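Local coordinates for 3-methyladenine dna-glycosylase (PDB 2JHN), which is an archaeal DNA glycosylase of the helix-hairpin-helix (HhH-GPD) superfamily that also carries a TATA-box-binding-protein-like domain, at residues N234-D239 with E260-I265; R244-R249 with F279-Y284. The protein carries 1 engineered substitution. All coordinates share one frame; numbering follows the deposited sequence.

Contact 1. Residues N234-D239 with E260-I265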
ATOM      1  N   ASN A 234      -0.933  12.948   4.109  1.00 13.31           N
ATOM      2  CA  ASN A 234       0.324  13.513   3.660  1.00 15.01           C
ATOM      3  C   ASN A 234       1.328  13.640   4.815  1.00 15.93           C
ATOM      4  O   ASN A 234       1.691  14.751   5.248  1.00 16.07           O
ATOM      5  CB  ASN A 234       0.081  14.853   2.973  1.00 14.90           C
ATOM      6  CG  ASN A 234       1.296  15.333   2.194  1.00 17.25           C
ATOM      7  OD1 ASN A 234       2.042  14.522   1.644  1.00 19.93           O
ATOM      8  ND2 ASN A 234       1.503  16.644   2.157  1.00 16.87           N
ATOM      9  N   VAL A 235       1.755  12.487   5.323  1.00 15.84           N
ATOM     10  CA  VAL A 235       2.708  12.406   6.408  1.00 17.14           C
ATOM     11  C   VAL A 235       3.914  11.686   5.817  1.00 17.23           C
ATOM     12  O   VAL A 235       3.776  10.631   5.187  1.00 18.94           O
ATOM     13  CB  VAL A 235       2.091  11.659   7.613  1.00 18.00           C
ATOM     14  CG1 VAL A 235       3.116  11.379   8.686  1.00 19.58           C
ATOM     15  CG2 VAL A 235       0.915  12.481   8.184  1.00 18.32           C
ATOM     16  N   PHE A 236       5.092  12.261   5.957  1.00 15.61           N
ATOM     17  CA  PHE A 236       6.210  11.724   5.190  1.00 14.64           C
ATOM     18  C   PHE A 236       7.118  10.945   6.128  1.00 13.65           C
ATOM     19  O   PHE A 236       7.720  11.547   7.031  1.00 13.17           O
ATOM     20  CB  PHE A 236       6.958  12.851   4.462  1.00 15.03           C
ATOM     21  CG  PHE A 236       7.969  12.352   3.451  1.00 14.80           C
ATOM     22  CD1 PHE A 236       7.549  11.919   2.178  1.00 15.15           C
ATOM     23  CD2 PHE A 236       9.325  12.320   3.768  1.00 16.14           C
ATOM     24  CE1 PHE A 236       8.492  11.454   1.224  1.00 16.10           C
ATOM     25  CE2 PHE A 236      10.283  11.858   2.852  1.00 16.32           C
ATOM     26  CZ  PHE A 236       9.854  11.427   1.563  1.00 16.40           C
ATOM     27  N   PRO A 237       7.215   9.608   5.930  1.00 13.07           N
ATOM     28  CA  PRO A 237       7.954   8.720   6.855  1.00 13.41           C
ATOM     29  C   PRO A 237       9.478   8.725   6.666  1.00 13.88           C
ATOM     30  O   PRO A 237      10.065   7.789   6.088  1.00 15.32           O
ATOM     31  CB  PRO A 237       7.356   7.339   6.565  1.00 12.54           C
ATOM     32  CG  PRO A 237       7.009   7.405   5.088  1.00 12.99           C
ATOM     33  CD  PRO A 237       6.626   8.853   4.798  1.00 13.46           C
ATOM     34  N   ALA A 238      10.101   9.764   7.192  1.00 14.80           N
ATOM     35  CA  ALA A 238      11.515  10.050   6.926  1.00 15.34           C
ATOM     36  C   ALA A 238      12.500   9.068   7.584  1.00 16.63           C
ATOM     37  O   ALA A 238      13.660   8.946   7.140  1.00 16.51           O
ATOM     38  CB  ALA A 238      11.811  11.512   7.335  1.00 15.53           C
ATOM     39  N   ASP A 239      12.066   8.374   8.641  1.00 16.94           N
ATOM     40  CA  ASP A 239      12.904   7.334   9.268  1.00 18.68           C
ATOM     41  C   ASP A 239      13.047   6.082   8.401  1.00 19.21           C
ATOM     42  O   ASP A 239      13.919   5.263   8.642  1.00 19.98           O
ATOM     43  CB  ASP A 239      12.401   6.949  10.675  1.00 18.56           C
ATOM     44  CG  ASP A 239      12.414   8.117  11.631  1.00 22.28           C
ATOM     45  OD1 ASP A 239      13.531   8.545  12.024  1.00 24.30           O
ATOM     46  OD2 ASP A 239      11.311   8.625  11.969  1.00 23.56           O
ATOM     47  N   GLU A 260      16.116  13.632   9.877  1.00 25.50           N
ATOM     48  CA  GLU A 260      15.775  15.055  10.049  1.00 25.32           C
ATOM     49  C   GLU A 260      16.048  15.902   8.781  1.00 24.96           C
ATOM     50  O   GLU A 260      15.270  16.789   8.430  1.00 24.51           O
ATOM     51  CB  GLU A 260      16.415  15.665  11.332  1.00 25.36           C
ATOM     52  CG  GLU A 260      17.927  15.622  11.432  0.50 25.97           C
ATOM     53  CD  GLU A 260      18.465  16.262  12.724  0.50 26.11           C
ATOM     54  OE1 GLU A 260      17.822  17.192  13.266  0.50 27.74           O
ATOM     55  OE2 GLU A 260      19.538  15.834  13.194  0.50 27.31           O
ATOM     56  N   LYS A 261      17.136  15.591   8.086  1.00 25.30           N
ATOM     57  CA  LYS A 261      17.498  16.270   6.835  1.00 25.18           C
ATOM     58  C   LYS A 261      16.519  15.891   5.702  1.00 24.65           C
ATOM     59  O   LYS A 261      16.100  16.738   4.893  1.00 24.11           O
ATOM     60  CB  LYS A 261      18.928  15.888   6.439  1.00 25.90           C
ATOM     61  CG  LYS A 261      19.481  16.708   5.269  1.00 27.86           C
ATOM     62  CD  LYS A 261      19.744  18.154   5.733  1.00 31.25           C
ATOM     63  CE  LYS A 261      19.818  19.119   4.574  1.00 34.38           C
ATOM     64  NZ  LYS A 261      20.280  20.460   5.057  1.00 36.14           N
ATOM     65  N   VAL A 262      16.163  14.608   5.654  1.00 24.22           N
ATOM     66  CA  VAL A 262      15.163  14.129   4.701  1.00 23.47           C
ATOM     67  C   VAL A 262      13.806  14.797   4.928  1.00 23.42           C
ATOM     68  O   VAL A 262      13.164  15.224   3.977  1.00 22.67           O
ATOM     69  CB  VAL A 262      15.043  12.609   4.723  1.00 23.12           C
ATOM     70  CG1 VAL A 262      13.810  12.129   3.918  1.00 22.13           C
ATOM     71  CG2 VAL A 262      16.312  11.974   4.203  1.00 23.70           C
ATOM     72  N   ARG A 263      13.378  14.894   6.190  1.00 24.18           N
ATOM     73  CA  ARG A 263      12.182  15.661   6.528  1.00 24.85           C
ATOM     74  C   ARG A 263      12.206  17.096   6.049  1.00 24.98           C
ATOM     75  O   ARG A 263      11.184  17.637   5.620  1.00 25.12           O
ATOM     76  CB  ARG A 263      11.957  15.646   8.047  1.00 25.63           C
ATOM     77  CG  ARG A 263      10.776  14.850   8.448  1.00 26.97           C
ATOM     78  CD  ARG A 263      10.652  14.734   9.938  1.00 27.71           C
ATOM     79  NE  ARG A 263      10.165  13.400  10.226  1.00 32.15           N
ATOM     80  CZ  ARG A 263      10.893  12.425  10.760  1.00 32.32           C
ATOM     81  NH1 ARG A 263      12.162  12.629  11.108  1.00 32.85           N
ATOM     82  NH2 ARG A 263      10.335  11.238  10.958  1.00 31.36           N
ATOM     83  N   GLU A 264      13.381  17.718   6.159  1.00 24.72           N
ATOM     84  CA  GLU A 264      13.586  19.100   5.763  1.00 24.38           C
ATOM     85  C   GLU A 264      13.413  19.235   4.245  1.00 23.68           C
ATOM     86  O   GLU A 264      12.678  20.113   3.791  1.00 23.62           O
ATOM     87  CB  GLU A 264      14.971  19.574   6.253  1.00 24.04           C
ATOM     88  CG  GLU A 264      15.368  20.999   5.893  0.50 25.61           C
ATOM     89  CD  GLU A 264      16.886  21.193   5.843  0.50 25.00           C
ATOM     90  OE1 GLU A 264      17.613  20.646   6.707  0.50 25.16           O
ATOM     91  OE2 GLU A 264      17.356  21.889   4.918  0.50 27.27           O
ATOM     92  N   ILE A 265      14.060  18.348   3.486  1.00 23.50           N
ATOM     93  CA  ILE A 265      13.877  18.224   2.026  1.00 23.31           C
ATOM     94  C   ILE A 265      12.410  18.045   1.599  1.00 22.75           C
ATOM     95  O   ILE A 265      11.916  18.750   0.704  1.00 21.15           O
ATOM     96  CB  ILE A 265      14.763  17.083   1.414  1.00 24.43           C
ATOM     97  CG1 ILE A 265      16.143  17.624   1.053  1.00 25.53           C
ATOM     98  CG2 ILE A 265      14.113  16.475   0.130  1.00 25.92           C
ATOM     99  CD1 ILE A 265      16.104  18.831   0.076  1.00 28.02           C
TER
HETATM  100  O   HOH W   1       7.392  14.046   8.211  1.00 32.63           O
HETATM  101  O   HOH W   2      13.244  10.927  13.107  1.00 28.07           O
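Phe-236 and Val-262 make one of the close apolar contacts here: methyl CG1 of Val-262 lies in the plane of the phenyl ring, at its edge, 3.7 Å from CE2 of Phe-236. The ring reaches the helix with CG of Phe-236 anti to its backbone N (chi1 -169°). The same valine CG1 also meets CB of Ala-238 at 4.0 Å, so one methyl touches both Phe-236 and Ala-238. Ala-238 CB also lies over the centre of one face of the Arg-263 guanidinium, 3.7 Å from CZ, which completes the tight side. In the HhH-GPD fold this places a loop between helices 220-229 and 241-251, with an inverse gamma turn centred on Pro-237, against the side of helix 259-270. Whereas Phe-236, Ala-238 and Val-262 are buried, Asp-239 and Arg-263 are partly exposed, and their contact is polar. Arg-263 NH2 donates to Asp-239 OD2 over 3.0 Å, with an N-H...O angle of 158°, in a salt bridge. The acceptor lies in the guanidinium plane, but the donor stands above the carboxylate plane, 53° out of it. Glu-224 of helix 220-229 forms a further salt bridge to the same NH2. One water donates to Asp-239 OD1 (2.6 Å) and accepts from Arg-263 NH1 (2.8 Å); a second, nearer the phenylalanine, donates to Phe-236 O and accepts only weakly from Arg-263 NE.

Contact 2. Residues R244-R249 with F279-Y284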
ATOM      1  N   ARG A 244      15.298   7.240   3.052  1.00 19.43           N
ATOM      2  CA  ARG A 244      16.551   7.979   3.269  1.00 20.10           C
ATOM      3  C   ARG A 244      17.555   7.743   2.121  1.00 20.86           C
ATOM      4  O   ARG A 244      18.115   8.705   1.569  1.00 19.92           O
ATOM      5  CB  ARG A 244      17.147   7.628   4.643  1.00 20.82           C
ATOM      6  CG  ARG A 244      16.332   8.177   5.821  1.00 19.96           C
ATOM      7  CD  ARG A 244      16.893   7.661   7.166  1.00 20.74           C
ATOM      8  NE  ARG A 244      18.302   8.034   7.313  1.00 22.98           N
ATOM      9  CZ  ARG A 244      19.191   7.346   8.025  1.00 26.12           C
ATOM     10  NH1 ARG A 244      18.830   6.242   8.660  1.00 25.62           N
ATOM     11  NH2 ARG A 244      20.447   7.767   8.103  1.00 26.69           N
ATOM     12  N   ARG A 245      17.718   6.481   1.738  1.00 21.15           N
ATOM     13  CA  ARG A 245      18.564   6.101   0.590  1.00 22.39           C
ATOM     14  C   ARG A 245      18.158   6.811  -0.707  1.00 21.78           C
ATOM     15  O   ARG A 245      19.003   7.414  -1.377  1.00 21.80           O
ATOM     16  CB  ARG A 245      18.569   4.591   0.372  1.00 22.37           C
ATOM     17  CG  ARG A 245      19.246   3.763   1.472  1.00 24.02           C
ATOM     18  CD  ARG A 245      19.439   2.283   1.060  1.00 24.30           C
ATOM     19  NE  ARG A 245      18.203   1.556   0.798  1.00 25.46           N
ATOM     20  CZ  ARG A 245      17.634   0.681   1.630  1.00 27.31           C
ATOM     21  NH1 ARG A 245      18.188   0.402   2.811  1.00 27.72           N
ATOM     22  NH2 ARG A 245      16.502   0.079   1.282  1.00 27.49           N
ATOM     23  N   ALA A 246      16.866   6.770  -1.043  1.00 21.15           N
ATOM     24  CA  ALA A 246      16.365   7.406  -2.269  1.00 20.86           C
ATOM     25  C   ALA A 246      16.556   8.921  -2.287  1.00 20.83           C
ATOM     26  O   ALA A 246      17.027   9.488  -3.285  1.00 20.86           O
ATOM     27  CB  ALA A 246      14.884   7.015  -2.510  1.00 20.76           C
ATOM     28  N   VAL A 247      16.212   9.584  -1.185  1.00 20.12           N
ATOM     29  CA  VAL A 247      16.331  11.040  -1.095  1.00 20.20           C
ATOM     30  C   VAL A 247      17.802  11.482  -1.136  1.00 21.55           C
ATOM     31  O   VAL A 247      18.128  12.509  -1.724  1.00 20.76           O
ATOM     32  CB  VAL A 247      15.602  11.620   0.163  1.00 19.44           C
ATOM     33  CG1 VAL A 247      15.913  13.106   0.341  1.00 18.50           C
ATOM     34  CG2 VAL A 247      14.098  11.406   0.050  1.00 17.38           C
ATOM     35  N   SER A 248      18.666  10.692  -0.511  1.00 23.18           N
ATOM     36  CA  SER A 248      20.109  10.961  -0.511  1.00 24.86           C
ATOM     37  C   SER A 248      20.718  10.823  -1.901  1.00 25.92           C
ATOM     38  O   SER A 248      21.532  11.671  -2.300  1.00 26.89           O
ATOM     39  CB  SER A 248      20.826  10.037   0.468  1.00 24.70           C
ATOM     40  OG  SER A 248      20.418  10.327   1.795  1.00 25.56           O
ATOM     41  N   ARG A 249      20.329   9.763  -2.615  1.00 26.31           N
ATOM     42  CA  ARG A 249      20.768   9.501  -3.994  1.00 27.68           C
ATOM     43  C   ARG A 249      20.308  10.581  -4.977  1.00 28.21           C
ATOM     44  O   ARG A 249      21.070  10.996  -5.863  1.00 28.51           O
ATOM     45  CB  ARG A 249      20.316   8.108  -4.451  1.00 27.62           C
ATOM     46  CG  ARG A 249      21.067   7.585  -5.658  0.50 29.41           C
ATOM     47  CD  ARG A 249      21.287   6.082  -5.592  0.50 30.97           C
ATOM     48  NE  ARG A 249      22.201   5.651  -6.649  0.50 32.99           N
ATOM     49  CZ  ARG A 249      21.816   5.344  -7.886  0.50 33.50           C
ATOM     50  NH1 ARG A 249      20.536   5.406  -8.216  0.50 33.32           N
ATOM     51  NH2 ARG A 249      22.709   4.969  -8.790  0.50 33.80           N
ATOM     52  N   PHE A 279       5.762   7.202  -3.114  1.00  8.78           N
ATOM     53  CA  PHE A 279       5.642   5.975  -3.928  1.00  9.19           C
ATOM     54  C   PHE A 279       6.702   5.921  -5.065  1.00 10.35           C
ATOM     55  O   PHE A 279       7.249   4.844  -5.356  1.00 10.33           O
ATOM     56  CB  PHE A 279       4.228   5.819  -4.491  1.00  9.33           C
ATOM     57  CG  PHE A 279       3.220   5.254  -3.495  1.00 11.13           C
ATOM     58  CD1 PHE A 279       3.077   5.794  -2.219  1.00 10.28           C
ATOM     59  CD2 PHE A 279       2.393   4.172  -3.864  1.00 12.93           C
ATOM     60  CE1 PHE A 279       2.117   5.277  -1.303  1.00 11.73           C
ATOM     61  CE2 PHE A 279       1.430   3.656  -2.965  1.00 13.18           C
ATOM     62  CZ  PHE A 279       1.301   4.206  -1.679  1.00  9.34           C
ATOM     63  N   TYR A 280       6.968   7.076  -5.682  1.00 10.65           N
ATOM     64  CA  TYR A 280       8.088   7.204  -6.658  1.00 11.25           C
ATOM     65  C   TYR A 280       9.446   6.903  -6.005  1.00 12.31           C
ATOM     66  O   TYR A 280      10.293   6.280  -6.638  1.00 12.24           O
ATOM     67  CB  TYR A 280       8.104   8.598  -7.319  1.00 11.53           C
ATOM     68  CG  TYR A 280       6.987   8.783  -8.354  1.00 10.66           C
ATOM     69  CD1 TYR A 280       5.697   9.110  -7.946  1.00 10.08           C
ATOM     70  CD2 TYR A 280       7.234   8.612  -9.736  1.00  8.20           C
ATOM     71  CE1 TYR A 280       4.638   9.258  -8.877  1.00 11.37           C
ATOM     72  CE2 TYR A 280       6.192   8.795 -10.690  1.00  7.92           C
ATOM     73  CZ  TYR A 280       4.898   9.106 -10.245  1.00  9.78           C
ATOM     74  OH  TYR A 280       3.875   9.255 -11.135  1.00 11.91           O
ATOM     75  N   LEU A 281       9.642   7.331  -4.751  1.00 12.21           N
ATOM     76  CA  LEU A 281      10.885   7.049  -4.006  1.00 13.02           C
ATOM     77  C   LEU A 281      11.011   5.539  -3.695  1.00 13.27           C
ATOM     78  O   LEU A 281      12.108   4.984  -3.777  1.00 13.34           O
ATOM     79  CB  LEU A 281      10.980   7.887  -2.723  1.00 13.15           C
ATOM     80  CG  LEU A 281      11.080   9.405  -2.901  1.00 15.36           C
ATOM     81  CD1 LEU A 281      11.024  10.114  -1.555  1.00 14.78           C
ATOM     82  CD2 LEU A 281      12.365   9.827  -3.671  1.00 15.98           C
ATOM     83  N   PHE A 282       9.900   4.874  -3.368  1.00 13.07           N
ATOM     84  CA  PHE A 282       9.940   3.412  -3.177  1.00 13.08           C
ATOM     85  C   PHE A 282      10.371   2.723  -4.482  1.00 13.37           C
ATOM     86  O   PHE A 282      11.204   1.819  -4.466  1.00 13.82           O
ATOM     87  CB  PHE A 282       8.578   2.832  -2.768  1.00 13.38           C
ATOM     88  CG  PHE A 282       8.137   3.176  -1.350  1.00 13.05           C
ATOM     89  CD1 PHE A 282       9.057   3.301  -0.296  1.00 15.40           C
ATOM     90  CD2 PHE A 282       6.785   3.336  -1.088  1.00 15.95           C
ATOM     91  CE1 PHE A 282       8.590   3.610   1.036  1.00 16.76           C
ATOM     92  CE2 PHE A 282       6.312   3.627   0.203  1.00 16.80           C
ATOM     93  CZ  PHE A 282       7.232   3.770   1.260  1.00 13.98           C
ATOM     94  N   LEU A 283       9.784   3.129  -5.604  1.00 13.74           N
ATOM     95  CA  LEU A 283      10.161   2.531  -6.892  1.00 14.40           C
ATOM     96  C   LEU A 283      11.656   2.759  -7.185  1.00 15.17           C
ATOM     97  O   LEU A 283      12.342   1.860  -7.635  1.00 15.37           O
ATOM     98  CB  LEU A 283       9.321   3.114  -8.027  1.00 14.67           C
ATOM     99  CG  LEU A 283       7.838   2.751  -8.051  1.00 14.18           C
ATOM    100  CD1 LEU A 283       7.101   3.677  -9.003  1.00 14.79           C
ATOM    101  CD2 LEU A 283       7.688   1.286  -8.433  1.00 14.30           C
ATOM    102  N   TYR A 284      12.119   3.982  -6.940  1.00 15.74           N
ATOM    103  CA  TYR A 284      13.510   4.411  -7.166  1.00 17.26           C
ATOM    104  C   TYR A 284      14.464   3.591  -6.316  1.00 17.87           C
ATOM    105  O   TYR A 284      15.479   3.072  -6.804  1.00 18.29           O
ATOM    106  CB  TYR A 284      13.635   5.898  -6.822  1.00 17.65           C
ATOM    107  CG  TYR A 284      14.917   6.533  -7.281  1.00 19.90           C
ATOM    108  CD1 TYR A 284      15.150   6.762  -8.632  1.00 21.94           C
ATOM    109  CD2 TYR A 284      15.884   6.913  -6.374  1.00 21.36           C
ATOM    110  CE1 TYR A 284      16.318   7.351  -9.056  1.00 23.87           C
ATOM    111  CE2 TYR A 284      17.062   7.513  -6.790  1.00 22.90           C
ATOM    112  CZ  TYR A 284      17.268   7.726  -8.133  1.00 22.76           C
ATOM    113  OH  TYR A 284      18.437   8.301  -8.562  1.00 25.12           O
TER
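Ala-246 and Leu-281 mark a near-perpendicular helix crossing in the helical part of the glycosylase, where helix 241-251 meets helix 274-287. The axes of the short segments approach to 8.9 Å at 88°, and the CA atoms of Ala-246 and Leu-281 are 5.8 Å apart. Ala-246 points toward the second helix: its CB is 3.7 Å from the backbone O of Leu-281 and 3.9 Å from CD2 of the same leucine. Leu-281 straddles two residues with its branches, since its other methyl, CD1, meets CG2 of Val-247 at 3.7 Å. Val-247 points away from the partner helix, yet its CG2, anti to the carbonyl carbon, still reaches Leu-281. Nearly one turn on, Tyr-284 has CG anti to its backbone N (chi1 -168°), and the ring presents its edge to Ala-246: CB of Ala-246 lies near the ring plane, 4.0 Å from CD2 of Tyr-284. Farther out, the Arg-249 chain passes the phenol, its CB near CE2 and its CG near OH, and its NH1 is 3.6 Å from OH of Tyr-284. The two side chains cross at about a right angle, with the guanidinium and ring planes 38° apart. Beyond this pair, Leu-281 and Tyr-284 also touch Leu-101 of helix 96-104, and Val-247 touches Val-262 and Ile-265 of helix 259-270. Apart from the Leu-281 carbonyl beside Ala-246 CB, the inner contacts are apolar, and the outer polar pair is Arg-249 with the Tyr-284 hydroxyl; shape and burial hold the crossing rather than directed bonds.

Both contacts are largely buried and lie 12 Å apart, centre to centre, but their chemistry differs. Contact 1 joins a loop to helix 259-270 and passes from apolar packing to a salt bridge with bridging waters at the partly exposed Asp-239 and Arg-263. Contact 2 is a helix-helix crossing made mainly of apolar groups, where Arg-249 is the exposed residue among those that touch. Their apolar parts are continuous: Phe-236 CZ is 3.6 Å from Leu-281 CD1, and Val-262 CG1 is 3.9 Å from Val-247 CG2. In chain order the segments run 234-239, 244-249, 260-265, 279-284, alternating between contacts 1 and 2; no segment is shared, yet neighbouring helices share one apolar interior.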